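Side-chain contacts in WbmS, polysaccharide deacetylase involved in O-antigen biosynthesis (Bordetella bronchiseptica, PDB 3HFT), which probably removes acetyl groups from a polysaccharide as a zinc-dependent deacetylase taking part in O-antigen biosynthesis: residues P76-E79 / N80-N84; N94-P97 / L98-G101; D180-L184 / Y185-F189; D234-R237 / W238-T241. All blocks are in the same frame, centred on the assembly; numbering follows the deposited sequence.

All four contacts are local, each running along a short helical turn or past its end, and none touches another. Contact 1 lies on a regular helix of a beta-alpha-beta unit and splits into a leucine and isoleucine face toward the sheet and a charged outer face. Contact 2 spans a short, weakly bonded helix and contact 3 the end of another; both reach the second subunit. Residues 94-101 rely on an asparagine cap beside the metal site and on a phenylalanine-leucine patch, whereas 180-189 uses aromatic rings packed round a helix terminus. Contact 4 is the surface member, a 3-10 turn whose grip is mostly backbone, with one isoleucine under a guanidinium group.

Contact 1: P76-E79 / N80-N84; sequences PLLE and NIRRN
Glu79 and Arg82, three residues apart on one helical turn, form a salt bridge, with Glu79 OE1 2.7 Å from Arg82 NH1. The two chains cross at about a right angle with their planes only 22° apart, yet the bond is bent, 130° at the hydrogen, and NH1 meets OE1 on its anti side, tilted out of the carboxylate plane. Glu79 gets there by setting CG anti to its backbone N (chi1 -167°) and bending at chi2. Its other oxygen, OE2, is linked to Arg83 NH1 through a water, which donates to OE2 and accepts from NH1. The Arg83 guanidinium lies with one face over Glu79 O, and its NH2 makes a weak hydrogen bond of 3.0 Å to Asn80 OD1.

Backbone bonds set this spacing: Arg82 N gives to Leu78 O at 2.9 Å and Arg83 N to Glu79 O at 3.0 Å. The apolar contact is looser, Leu78 CD2 standing 4.2 Å from Ile81 CD1. Separately, a methyl lies alongside an amide, Leu77 CD2 being 3.5 Å from Asn80 ND2. Long charged chains suit the solvent side, branched aliphatic ones the buried side.

Helix 77-83 connects strands 67-71 and 87-91 in a beta-alpha-beta unit: Leu78 and Ile81 pack on both strands, Leu77 rests against helix 50-63, and Arg82 NH2 also bonds Leu117 O.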
loop_
_atom_site.group_PDB
_atom_site.type_symbol
_atom_site.label_atom_id
_atom_site.label_comp_id
_atom_site.label_asym_id
_atom_site.label_seq_id
_atom_site.Cartn_x
_atom_site.Cartn_y
_atom_site.Cartn_z
ATOM N N PRO A 76 -6.413 2.018 30.717
ATOM C CA PRO A 76 -5.283 1.748 31.600
ATOM C C PRO A 76 -4.427 0.542 31.180
ATOM O O PRO A 76 -3.277 0.438 31.603
ATOM C CB PRO A 76 -5.942 1.532 32.967
ATOM C CG PRO A 76 -7.382 1.313 32.684
ATOM C CD PRO A 76 -7.700 2.004 31.427
ATOM N N LEU A 77 -4.950 -0.326 30.312
ATOM C CA LEU A 77 -4.200 -1.481 29.868
ATOM C C LEU A 77 -3.018 -1.104 28.976
ATOM O O LEU A 77 -2.083 -1.884 28.834
ATOM C CB LEU A 77 -5.123 -2.489 29.175
ATOM C CG LEU A 77 -6.208 -3.115 30.056
ATOM C CD1 LEU A 77 -7.025 -4.140 29.292
ATOM C CD2 LEU A 77 -5.597 -3.724 31.255
ATOM N N LEU A 78 -3.031 0.091 28.400
ATOM C CA LEU A 78 -1.871 0.551 27.649
ATOM C C LEU A 78 -0.640 0.616 28.558
ATOM O O LEU A 78 0.482 0.389 28.116
ATOM C CB LEU A 78 -2.128 1.914 26.998
ATOM C CG LEU A 78 -3.241 1.988 25.950
ATOM C CD1 LEU A 78 -3.153 3.311 25.181
ATOM C CD2 LEU A 78 -3.202 0.791 24.998
ATOM N N GLU A 79 -0.851 0.905 29.835
ATOM C CA GLU A 79 0.253 0.945 30.794
ATOM C C GLU A 79 0.870 -0.452 31.009
ATOM O O GLU A 79 2.072 -0.562 31.195
ATOM C CB GLU A 79 -0.209 1.593 32.113
ATOM C CG GLU A 79 0.919 1.967 33.079
ATOM C CD GLU A 79 2.056 2.769 32.428
ATOM O OE1 GLU A 79 1.781 3.648 31.579
ATOM O OE2 GLU A 79 3.233 2.517 32.774
ATOM N N ASN A 80 0.059 -1.510 30.931
ATOM C CA ASN A 80 0.579 -2.887 30.980
ATOM C C ASN A 80 1.548 -3.125 29.820
ATOM O O ASN A 80 2.610 -3.711 29.980
ATOM C CB ASN A 80 -0.532 -3.948 30.829
ATOM C CG ASN A 80 -1.595 -3.880 31.911
ATOM O OD1 ASN A 80 -1.715 -2.893 32.615
ATOM N ND2 ASN A 80 -2.387 -4.944 32.030
ATOM N N ILE A 81 1.143 -2.673 28.644
ATOM C CA ILE A 81 1.926 -2.816 27.427
ATOM C C ILE A 81 3.219 -1.999 27.538
ATOM O O ILE A 81 4.308 -2.499 27.255
ATOM C CB ILE A 81 1.078 -2.386 26.211
ATOM C CG1 ILE A 81 -0.109 -3.363 26.050
ATOM C CG2 ILE A 81 1.958 -2.282 24.933
ATOM C CD1 ILE A 81 -1.218 -2.916 25.108
ATOM N N ARG A 82 3.117 -0.744 27.964
ATOM C CA ARG A 82 4.326 0.066 28.161
ATOM C C ARG A 82 5.320 -0.609 29.118
ATOM O O ARG A 82 6.502 -0.698 28.815
ATOM C CB ARG A 82 3.980 1.450 28.720
ATOM C CG ARG A 82 3.310 2.383 27.732
ATOM C CD ARG A 82 3.180 3.807 28.305
ATOM N NE ARG A 82 2.073 4.547 27.678
ATOM C CZ ARG A 82 0.815 4.600 28.135
ATOM N NH1 ARG A 82 0.455 3.967 29.243
ATOM N NH2 ARG A 82 -0.104 5.299 27.471
ATOM N N ARG A 83 4.839 -1.055 30.279
ATOM C CA ARG A 83 5.700 -1.688 31.293
ATOM C C ARG A 83 6.475 -2.892 30.813
ATOM O O ARG A 83 7.623 -3.109 31.207
ATOM C CB ARG A 83 4.872 -2.198 32.480
ATOM C CG ARG A 83 4.579 -1.198 33.519
ATOM C CD ARG A 83 4.103 -1.895 34.776
ATOM N NE ARG A 83 2.938 -2.740 34.523
ATOM C CZ ARG A 83 1.673 -2.335 34.623
ATOM N NH1 ARG A 83 1.382 -1.089 34.971
ATOM N NH2 ARG A 83 0.678 -3.184 34.371
ATOM N N ASN A 84 5.822 -3.728 30.026
ATOM C CA ASN A 84 6.442 -4.946 29.591
ATOM C C ASN A 84 7.551 -4.602 28.595
ATOM O O ASN A 84 7.282 -4.074 27.504
ATOM C CB ASN A 84 5.388 -5.876 28.973
ATOM C CG ASN A 84 5.927 -7.246 28.692
ATOM O OD1 ASN A 84 7.122 -7.409 28.404
ATOM N ND2 ASN A 84 5.058 -8.254 28.775
HETATM O O HOH W 1 3.389 1.190 35.153
#

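Contact 2: N94-P97 / L98-G101; sequences NFNP and LLAG
Phe95 runs alongside Leu98, three residues on, the two side chains pointing the same way, and its CB lies 4.1 Å from Leu98 CD1. That methyl also reaches the ring obliquely near CD1. Both residues put CG anti to their carbonyl carbon, chi1 -54° in Phe95 and -56° in Leu98, which sends them out together as one apolar patch. The second side-chain meeting is slighter: Leu99 CD1 comes to 4.2 Å from Asn96 OD1.

The turn is held by a side-chain cap and by backbone bonds. Asn94, just ahead of it, accepts from Asn96 N through its side-chain OD1 at 3.1 Å, a capping bond that satisfies an N-H at the start of the helix; asparagine suits the place because its short amide can turn back to the chain. Pro97 fits the first turn, where its lack of an N-H costs no helical bond. Leu98 N then gives to Phe95 O at 2.9 Å. Asn96 O is gripped twice, by Leu99 N from well above its carbonyl plane and by Ala100 N nearly in line with the C=O bond. Gly101 ends the turn with positive phi, at backbone angles that would jam a CB against the preceding carbonyl oxygen.

Asn96 ND2 bonds Ser128 OG, and Asn94 and Asn96 both touch the zinc ligand His127, so this turn borders the metal site. Phe95 and Leu98 together cover Val107 and Ile110 of helix 107-115, while Leu98 also meets Leu98 of the second subunit and Leu99 packs on its Ala132.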
loop_
_atom_site.group_PDB
_atom_site.type_symbol
_atom_site.label_atom_id
_atom_site.label_comp_id
_atom_site.label_asym_id
_atom_site.label_seq_id
_atom_site.Cartn_x
_atom_site.Cartn_y
_atom_site.Cartn_z
ATOM N N ASN A 94 -7.492 6.441 13.166
ATOM C CA ASN A 94 -8.662 6.161 12.354
ATOM C C ASN A 94 -9.056 7.320 11.468
ATOM O O ASN A 94 -9.672 8.305 11.936
ATOM C CB ASN A 94 -9.843 5.830 13.243
ATOM C CG ASN A 94 -11.069 5.440 12.442
ATOM O OD1 ASN A 94 -10.988 5.081 11.259
ATOM N ND2 ASN A 94 -12.203 5.467 13.098
ATOM N N PHE A 95 -8.696 7.212 10.188
ATOM C CA PHE A 95 -8.985 8.260 9.228
ATOM C C PHE A 95 -10.225 7.969 8.390
ATOM O O PHE A 95 -10.567 8.779 7.527
ATOM C CB PHE A 95 -7.801 8.476 8.281
ATOM C CG PHE A 95 -6.478 8.751 8.972
ATOM C CD1 PHE A 95 -6.304 9.876 9.768
ATOM C CD2 PHE A 95 -5.386 7.904 8.762
ATOM C CE1 PHE A 95 -5.074 10.140 10.387
ATOM C CE2 PHE A 95 -4.150 8.176 9.356
ATOM C CZ PHE A 95 -3.993 9.289 10.178
ATOM N N ASN A 96 -10.926 6.874 8.680
ATOM C CA ASN A 96 -12.136 6.509 7.939
ATOM C C ASN A 96 -13.187 7.604 7.880
ATOM O O ASN A 96 -13.781 7.826 6.833
ATOM C CB ASN A 96 -12.773 5.212 8.485
ATOM C CG ASN A 96 -12.106 3.962 7.960
ATOM O OD1 ASN A 96 -11.374 3.999 6.956
ATOM N ND2 ASN A 96 -12.360 2.828 8.632
ATOM N N PRO A 97 -13.427 8.308 8.987
ATOM C CA PRO A 97 -14.434 9.386 8.890
ATOM C C PRO A 97 -14.134 10.436 7.814
ATOM O O PRO A 97 -15.036 11.097 7.315
ATOM C CB PRO A 97 -14.393 10.021 10.281
ATOM C CG PRO A 97 -13.906 8.892 11.180
ATOM C CD PRO A 97 -12.898 8.167 10.357
ATOM N N LEU A 98 -12.868 10.574 7.437
ATOM C CA LEU A 98 -12.507 11.532 6.413
ATOM C C LEU A 98 -12.990 11.052 5.047
ATOM O O LEU A 98 -13.306 11.851 4.158
ATOM C CB LEU A 98 -10.996 11.740 6.397
ATOM C CG LEU A 98 -10.348 12.188 7.710
ATOM C CD1 LEU A 98 -8.847 12.316 7.497
ATOM C CD2 LEU A 98 -10.937 13.489 8.219
ATOM N N LEU A 99 -13.045 9.741 4.890
ATOM C CA LEU A 99 -13.409 9.123 3.620
ATOM C C LEU A 99 -14.917 8.892 3.529
ATOM O O LEU A 99 -15.496 8.863 2.431
ATOM C CB LEU A 99 -12.712 7.775 3.495
ATOM C CG LEU A 99 -11.203 7.772 3.737
ATOM C CD1 LEU A 99 -10.684 6.330 3.553
ATOM C CD2 LEU A 99 -10.535 8.747 2.813
ATOM N N ALA A 100 -15.538 8.766 4.696
ATOM C CA ALA A 100 -16.957 8.414 4.814
ATOM C C ALA A 100 -17.950 9.436 4.294
ATOM O O ALA A 100 -19.058 9.074 3.916
ATOM C CB ALA A 100 -17.287 8.076 6.282
ATOM N N GLY A 101 -17.575 10.703 4.304
ATOM C CA GLY A 101 -18.454 11.760 3.864
ATOM C C GLY A 101 -17.952 13.053 4.455
ATOM O O GLY A 101 -16.823 13.116 4.932
#

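Contact 3: D180-L184 / Y185-F189; sequences DVACL and YDWEF. With EDO (1,2-ethanediol), chain G; EDO (1,2-ethanediol), chain D.
Tyr185 N still gives to Val181 O at 2.8 Å, then Asp186 turns to positive phi, its N bonding Cys183 O, while Trp187 N reaches back to Ala182 O at 2.9 Å. Past this reversal Trp187 and Phe189 fold back on the last turn, beside Tyr185, which precedes it.

Val181 and Tyr185 lie side by side, and Val181 CG1 presses obliquely on the ring, 3.3 Å from Tyr185 CD2. The same methyl stands 4.1 Å from Trp187 CZ3. It faces both rings because CG1 is anti to the backbone N (chi1 175°). Ala182, small enough for two rings to close on it, has CB 3.7 Å from Trp187 CE3 and 3.8 Å from Phe189 CZ. One face of the indole takes Tyr185 CB near its rim. Cys183 SG meets Phe189 at the ring's edge, 3.9 Å from CZ, in a sulfur-aromatic contact.

A Schellman motif hands the chain from helix 179-185 to the loop before strand 203-207, and here it brings apolar groups together across the reversal, with exposed Asp186 at the bend. Trp187 NE1 bonds Asp155 OD2 and, weakly, a 1,2-ethanediol whose C1 lies over one face of the Tyr185 ring. At the start of the segment, Asp180 OD2 accepts from O1 of a second ethanediol, 2.8 Å away, which also bonds the zinc ligand Asp46. Tyr185 OH gives the turn a tie across the dimer, a hydrogen bond with Arg164 O of the second subunit, whose Trp166 packs on Val181 and Leu184.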
loop_
_atom_site.group_PDB
_atom_site.type_symbol
_atom_site.label_atom_id
_atom_site.label_comp_id
_atom_site.label_asym_id
_atom_site.label_seq_id
_atom_site.Cartn_x
_atom_site.Cartn_y
_atom_site.Cartn_z
ATOM N N ASP A 180 -8.815 -11.447 10.271
ATOM C CA ASP A 180 -10.038 -11.217 9.509
ATOM C C ASP A 180 -9.819 -11.394 8.005
ATOM O O ASP A 180 -10.694 -11.915 7.301
ATOM C CB ASP A 180 -10.720 -9.886 9.864
ATOM C CG ASP A 180 -9.810 -8.692 9.772
ATOM O OD1 ASP A 180 -8.600 -8.830 9.526
ATOM O OD2 ASP A 180 -10.310 -7.584 10.013
ATOM N N VAL A 181 -8.622 -11.060 7.523
ATOM C CA VAL A 181 -8.261 -11.299 6.111
ATOM C C VAL A 181 -8.182 -12.796 5.774
ATOM O O VAL A 181 -8.550 -13.221 4.662
ATOM C CB VAL A 181 -6.958 -10.543 5.737
ATOM C CG1 VAL A 181 -6.514 -10.873 4.326
ATOM C CG2 VAL A 181 -7.206 -9.040 5.859
ATOM N N ALA A 182 -7.759 -13.604 6.747
ATOM C CA ALA A 182 -7.703 -15.035 6.565
ATOM C C ALA A 182 -9.123 -15.546 6.344
ATOM O O ALA A 182 -9.364 -16.434 5.505
ATOM C CB ALA A 182 -7.075 -15.694 7.772
ATOM N N CYS A 183 -10.071 -15.010 7.100
ATOM C CA CYS A 183 -11.477 -15.377 6.864
ATOM C C CYS A 183 -11.900 -14.987 5.442
ATOM O O CYS A 183 -12.466 -15.783 4.715
ATOM C CB CYS A 183 -12.403 -14.720 7.883
ATOM S SG CYS A 183 -12.062 -15.193 9.609
ATOM N N LEU A 184 -11.606 -13.771 5.022
ATOM C CA LEU A 184 -12.041 -13.318 3.689
ATOM C C LEU A 184 -11.405 -14.114 2.545
ATOM O O LEU A 184 -12.050 -14.368 1.539
ATOM C CB LEU A 184 -11.732 -11.838 3.514
ATOM C CG LEU A 184 -12.515 -10.907 4.441
ATOM C CD1 LEU A 184 -11.782 -9.573 4.576
ATOM C CD2 LEU A 184 -13.930 -10.749 3.955
ATOM N N TYR A 185 -10.141 -14.510 2.684
ATOM C CA TYR A 185 -9.472 -15.316 1.674
ATOM C C TYR A 185 -9.672 -16.848 1.854
ATOM O O TYR A 185 -9.192 -17.638 1.043
ATOM C CB TYR A 185 -7.980 -15.043 1.726
ATOM C CG TYR A 185 -7.472 -13.804 1.022
ATOM C CD1 TYR A 185 -7.659 -13.616 -0.353
ATOM C CD2 TYR A 185 -6.658 -12.887 1.706
ATOM C CE1 TYR A 185 -7.107 -12.497 -1.003
ATOM C CE2 TYR A 185 -6.105 -11.780 1.051
ATOM C CZ TYR A 185 -6.322 -11.610 -0.303
ATOM O OH TYR A 185 -5.757 -10.526 -0.942
ATOM N N ASP A 186 -10.347 -17.258 2.919
ATOM C CA ASP A 186 -10.509 -18.676 3.243
ATOM C C ASP A 186 -9.177 -19.393 3.479
ATOM O O ASP A 186 -9.001 -20.527 3.063
ATOM C CB ASP A 186 -11.311 -19.392 2.150
ATOM C CG ASP A 186 -12.100 -20.551 2.687
ATOM O OD1 ASP A 186 -12.288 -20.629 3.933
ATOM O OD2 ASP A 186 -12.510 -21.397 1.865
ATOM N N TRP A 187 -8.232 -18.718 4.128
ATOM C CA TRP A 187 -7.005 -19.356 4.571
ATOM C C TRP A 187 -7.302 -20.254 5.768
ATOM O O TRP A 187 -8.258 -20.020 6.487
ATOM C CB TRP A 187 -5.996 -18.316 4.980
ATOM C CG TRP A 187 -5.540 -17.479 3.832
ATOM C CD1 TRP A 187 -5.521 -17.832 2.523
ATOM C CD2 TRP A 187 -4.939 -16.196 3.918
ATOM N NE1 TRP A 187 -4.972 -16.808 1.758
ATOM C CE2 TRP A 187 -4.613 -15.792 2.600
ATOM C CE3 TRP A 187 -4.639 -15.341 4.973
ATOM C CZ2 TRP A 187 -4.014 -14.580 2.328
ATOM C CZ3 TRP A 187 -4.050 -14.126 4.686
ATOM C CH2 TRP A 187 -3.760 -13.757 3.382
ATOM N N GLU A 188 -6.472 -21.274 5.969
ATOM C CA GLU A 188 -6.691 -22.282 7.014
ATOM C C GLU A 188 -6.236 -21.837 8.395
ATOM O O GLU A 188 -5.182 -21.207 8.540
ATOM C CB GLU A 188 -5.918 -23.538 6.665
ATOM C CG GLU A 188 -6.278 -24.146 5.313
ATOM C CD GLU A 188 -5.448 -25.404 4.958
ATOM O OE1 GLU A 188 -4.650 -25.885 5.807
ATOM O OE2 GLU A 188 -5.596 -25.896 3.811
ATOM N N PHE A 189 -7.032 -22.176 9.406
ATOM C CA PHE A 189 -6.704 -21.912 10.803
ATOM C C PHE A 189 -6.141 -23.146 11.489
ATOM O O PHE A 189 -5.566 -23.031 12.571
ATOM C CB PHE A 189 -7.923 -21.414 11.595
ATOM C CG PHE A 189 -8.352 -20.036 11.211
ATOM C CD1 PHE A 189 -7.619 -18.932 11.615
ATOM C CD2 PHE A 189 -9.452 -19.839 10.408
ATOM C CE1 PHE A 189 -7.987 -17.673 11.234
ATOM C CE2 PHE A 189 -9.802 -18.563 10.011
ATOM C CZ PHE A 189 -9.089 -17.494 10.447
HETATM C C1 EDO G . -4.336 -13.843 -2.195
HETATM O O1 EDO G . -3.088 -13.788 -2.856
HETATM C C2 EDO G . -4.992 -15.154 -2.613
HETATM O O2 EDO G . -5.089 -16.023 -1.473
HETATM C C1 EDO D . -12.799 -6.599 12.430
HETATM O O1 EDO D . -12.510 -7.835 11.772
HETATM C C2 EDO D . -11.883 -6.436 13.648
HETATM O O2 EDO D . -11.734 -5.048 13.998
#

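Contact 4: D234-R237 / W238-T241; sequences DLIR and WRNT
Trp238 N bonds Leu235 O at 2.9 Å and Arg239 N bonds Ile236 O at 3.1 Å, the three-residue step of a 3-10 turn. Both donors sit well above the carbonyl planes, in keeping with the tight winding. A water fastens the far end, donating to Arg237 O at 2.8 Å and to Arg239 O at 2.6 Å.

Beyond the backbone, Ile236 CD1 lies over the centre of one face of the Arg239 guanidinium, 3.5 Å from CZ. Ile236 CG1 is anti to the backbone N (chi1 -175°), which carries CD1 to the guanidinium face. A flat cation suits this place: its face can rest on a methyl while its N-H groups point outward, NE to Tyr213 O, with the Tyr213 ring adding a cation-pi contact. Trp238 turns its indole edge to the carbonyls behind it, CD1 being 3.6 Å from Asp234 O.

In the chain the turn falls in the loop between helices 219-224 and 245-256. Buried Leu235 packs on helices 209-214 and 50-63, Arg239 touches Asp55 of the latter, and Trp238 lies against Met214 and Asp224, its NE1 bonded to a methylpentanediol probably from the crystallisation liquor.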
loop_
_atom_site.group_PDB
_atom_site.type_symbol
_atom_site.label_atom_id
_atom_site.label_comp_id
_atom_site.label_asym_id
_atom_site.label_seq_id
_atom_site.Cartn_x
_atom_site.Cartn_y
_atom_site.Cartn_z
ATOM N N ASP A 234 -21.500 -12.706 28.699
ATOM C CA ASP A 234 -22.009 -13.484 27.588
ATOM C C ASP A 234 -21.004 -13.764 26.456
ATOM O O ASP A 234 -21.161 -14.736 25.718
ATOM C CB ASP A 234 -23.179 -12.753 26.949
ATOM C CG ASP A 234 -24.462 -12.836 27.761
ATOM O OD1 ASP A 234 -24.440 -13.335 28.929
ATOM O OD2 ASP A 234 -25.488 -12.370 27.190
ATOM N N LEU A 235 -20.012 -12.901 26.266
ATOM C CA LEU A 235 -19.155 -13.047 25.088
ATOM C C LEU A 235 -18.449 -14.385 25.015
ATOM O O LEU A 235 -18.273 -14.938 23.917
ATOM C CB LEU A 235 -18.150 -11.893 24.970
ATOM C CG LEU A 235 -17.365 -11.833 23.641
ATOM C CD1 LEU A 235 -18.311 -11.781 22.430
ATOM C CD2 LEU A 235 -16.324 -10.668 23.602
ATOM N N ILE A 236 -18.032 -14.910 26.162
ATOM C CA ILE A 236 -17.282 -16.164 26.198
ATOM C C ILE A 236 -18.108 -17.340 25.590
ATOM O O ILE A 236 -17.536 -18.310 25.049
ATOM C CB ILE A 236 -16.871 -16.503 27.671
ATOM C CG1 ILE A 236 -15.977 -17.749 27.729
ATOM C CG2 ILE A 236 -18.080 -16.688 28.564
ATOM C CD1 ILE A 236 -14.747 -17.604 26.943
ATOM N N ARG A 237 -19.440 -17.232 25.666
ATOM C CA ARG A 237 -20.345 -18.266 25.134
ATOM C C ARG A 237 -20.248 -18.347 23.593
ATOM O O ARG A 237 -20.568 -19.358 23.004
ATOM C CB ARG A 237 -21.784 -18.000 25.544
ATOM C CG ARG A 237 -22.039 -18.096 27.054
ATOM C CD ARG A 237 -23.455 -17.957 27.375
ATOM N NE ARG A 237 -24.247 -19.034 26.786
ATOM C CZ ARG A 237 -25.563 -18.967 26.625
ATOM N NH1 ARG A 237 -26.251 -17.933 27.084
ATOM N NH2 ARG A 237 -26.215 -19.945 26.035
ATOM N N TRP A 238 -19.805 -17.273 22.969
ATOM C CA TRP A 238 -19.624 -17.225 21.519
ATOM C C TRP A 238 -18.254 -17.689 21.032
ATOM O O TRP A 238 -18.011 -17.698 19.824
ATOM C CB TRP A 238 -19.853 -15.813 21.012
ATOM C CG TRP A 238 -21.243 -15.374 21.127
ATOM C CD1 TRP A 238 -21.855 -14.856 22.215
ATOM C CD2 TRP A 238 -22.192 -15.369 20.080
ATOM N NE1 TRP A 238 -23.144 -14.518 21.907
ATOM C CE2 TRP A 238 -23.376 -14.831 20.594
ATOM C CE3 TRP A 238 -22.146 -15.759 18.735
ATOM C CZ2 TRP A 238 -24.514 -14.692 19.823
ATOM C CZ3 TRP A 238 -23.261 -15.628 17.976
ATOM C CH2 TRP A 238 -24.419 -15.081 18.498
ATOM N N ARG A 239 -17.382 -18.117 21.934
ATOM C CA ARG A 239 -16.061 -18.614 21.491
ATOM C C ARG A 239 -16.173 -19.916 20.681
ATOM O O ARG A 239 -16.750 -20.910 21.133
ATOM C CB ARG A 239 -15.128 -18.856 22.685
ATOM C CG ARG A 239 -13.710 -19.272 22.281
ATOM C CD ARG A 239 -12.793 -19.353 23.492
ATOM N NE ARG A 239 -12.468 -18.009 23.950
ATOM C CZ ARG A 239 -11.830 -17.710 25.073
ATOM N NH1 ARG A 239 -11.431 -18.647 25.905
ATOM N NH2 ARG A 239 -11.624 -16.447 25.387
ATOM N N ASN A 240 -15.634 -19.889 19.476
ATOM C CA ASN A 240 -15.572 -21.045 18.588
ATOM C C ASN A 240 -14.773 -22.133 19.235
ATOM O O ASN A 240 -13.705 -21.873 19.739
ATOM C CB ASN A 240 -14.922 -20.605 17.278
ATOM C CG ASN A 240 -14.575 -21.736 16.347
ATOM O OD1 ASN A 240 -15.228 -22.794 16.335
ATOM N ND2 ASN A 240 -13.557 -21.496 15.517
ATOM N N THR A 241 -15.300 -23.353 19.251
ATOM C CA THR A 241 -14.598 -24.487 19.849
ATOM C C THR A 241 -13.798 -25.299 18.813
ATOM O O THR A 241 -13.035 -26.189 19.178
ATOM C CB THR A 241 -15.548 -25.396 20.693
ATOM O OG1 THR A 241 -16.660 -25.795 19.898
ATOM C CG2 THR A 241 -16.043 -24.655 21.922
HETATM O O HOH W 2 -19.026 -21.551 22.270
#